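Local coordinates for devB protein (Vibrio cholerae O1 biovar eltor str. N16961, PDB 1Y89), which is of uncharacterised function but belongs to the glucosamine-6-phosphate isomerase/6-phosphogluconolactonase family and probably acts on a phosphorylated sugar, perhaps as a 6-phosphogluconolactonase, at residues L137-D142 against Y189-A194. Numbering follows the deposited sequence.
Sequences LGVGAD and YLVLGA. With PO4 (phosphate ion), chain E.
Leu137 and Tyr189 are paired on neighbouring parallel strands, 134-137 and 186-191, of the Rossmann-like alpha/beta sheet, and their side chains leave the same face and run next to each other. In Tyr189, CG stands beside the backbone N (chi1 -68°). Leucine's apolar branch suits this buried place: its CD1 packs 3.5 Å from Tyr189 CE1, while Gly138 O lies at the ring edge, in its plane, 3.9 Å from Tyr189 CD1. Tyrosine fits because its OH hydrogen-bonds to Ile218 O, satisfying the buried polar end. Val139, just past the end of strand 134-137, crosses the tyrosine side chain at about a right angle. Its CG2, anti to the carbonyl carbon, rests 3.5 Å from Tyr189 CD1 and 3.6 Å from Val191 CG2, a contact suited to a short beta-branched residue. Trp227, stacked on Tyr189, continues this apolar layer.

Between the backbones, Leu190 N donates to Leu137 O at 2.8 Å, nearly straight (164° at the hydrogen). One step on, a water accepts from Val139 N and donates to Leu190 O. A phosphate ion, probably from the crystallisation liquor, may mark where a sugar phosphate binds: side-chain-less Gly140 brings CA 3.4 Å from phosphate O2, and Ala141 N donates to O2 at 2.8 Å.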
# COMPACT_ATOMS: atom_id res chain seq x y z
N LEU A 137 -2.59 14.63 4.47
CA LEU A 137 -3.88 15.34 4.55
C LEU A 137 -4.70 14.80 5.70
O LEU A 137 -4.55 13.62 6.08
CB LEU A 137 -4.69 15.19 3.24
CG LEU A 137 -4.01 15.89 2.06
CD1 LEU A 137 -4.72 15.45 0.76
CD2 LEU A 137 -4.10 17.45 2.23
N GLY A 138 -5.55 15.67 6.24
CA GLY A 138 -6.58 15.28 7.20
C GLY A 138 -7.94 15.16 6.53
O GLY A 138 -8.16 15.65 5.38
N VAL A 139 -8.88 14.53 7.25
CA VAL A 139 -10.27 14.57 6.83
C VAL A 139 -11.16 14.96 8.02
O VAL A 139 -11.21 14.21 8.97
CB VAL A 139 -10.72 13.21 6.27
CG1 VAL A 139 -12.21 13.27 5.83
CG2 VAL A 139 -9.82 12.79 5.12
N GLY A 140 -11.84 16.11 7.95
CA GLY A 140 -12.67 16.54 9.07
C GLY A 140 -13.95 15.74 9.16
O GLY A 140 -14.26 14.94 8.25
N ALA A 141 -14.71 15.96 10.24
CA ALA A 141 -15.98 15.27 10.41
C ALA A 141 -16.97 15.70 9.31
O ALA A 141 -17.90 14.97 9.01
CB ALA A 141 -16.60 15.50 11.86
N ASP A 142 -16.71 16.88 8.69
CA ASP A 142 -17.51 17.43 7.56
C ASP A 142 -16.92 17.07 6.20
O ASP A 142 -17.39 17.53 5.14
CB ASP A 142 -17.61 18.96 7.69
CG ASP A 142 -16.25 19.65 7.52
OD1 ASP A 142 -15.19 18.96 7.61
OD2 ASP A 142 -16.25 20.88 7.31
N TYR A 189 -4.41 10.58 2.97
CA TYR A 189 -5.40 11.01 3.96
C TYR A 189 -5.22 10.17 5.22
O TYR A 189 -5.29 8.94 5.15
CB TYR A 189 -6.81 10.81 3.43
CG TYR A 189 -7.17 11.73 2.29
CD1 TYR A 189 -7.48 13.08 2.54
CD2 TYR A 189 -7.24 11.25 0.96
CE1 TYR A 189 -7.82 13.95 1.52
CE2 TYR A 189 -7.58 12.12 -0.10
CZ TYR A 189 -7.88 13.46 0.20
OH TYR A 189 -8.22 14.35 -0.80
N LEU A 190 -4.91 10.83 6.34
CA LEU A 190 -4.54 10.15 7.58
C LEU A 190 -5.77 10.27 8.47
O LEU A 190 -6.09 11.36 8.97
CB LEU A 190 -3.32 10.80 8.23
CG LEU A 190 -2.10 11.00 7.31
CD1 LEU A 190 -0.93 11.65 8.12
CD2 LEU A 190 -1.68 9.65 6.63
N VAL A 191 -6.48 9.15 8.64
CA VAL A 191 -7.83 9.20 9.21
C VAL A 191 -7.93 8.15 10.30
O VAL A 191 -8.15 6.98 10.00
CB VAL A 191 -8.91 8.93 8.13
CG1 VAL A 191 -10.31 9.14 8.71
CG2 VAL A 191 -8.70 9.88 6.93
N LEU A 192 -7.75 8.61 11.54
CA LEU A 192 -7.65 7.73 12.70
C LEU A 192 -8.73 7.99 13.74
O LEU A 192 -9.14 9.14 13.95
CB LEU A 192 -6.27 7.89 13.36
CG LEU A 192 -5.15 7.08 12.71
CD1 LEU A 192 -4.92 7.37 11.24
CD2 LEU A 192 -3.85 7.26 13.48
N GLY A 193 -9.18 6.91 14.39
CA GLY A 193 -10.04 6.99 15.58
C GLY A 193 -11.52 6.76 15.28
O GLY A 193 -11.98 6.93 14.14
N ALA A 194 -12.26 6.35 16.31
CA ALA A 194 -13.67 6.02 16.18
C ALA A 194 -14.50 7.20 15.70
O ALA A 194 -15.55 7.02 15.07
CB ALA A 194 -14.22 5.49 17.55
P PO4 E . -13.73 18.77 12.01
O1 PO4 E . -14.67 19.03 10.82
O2 PO4 E . -13.42 17.31 12.28
O3 PO4 E . -12.42 19.47 11.77
O4 PO4 E . -14.40 19.36 13.24
O HOH W 1 -8.07 13.14 9.63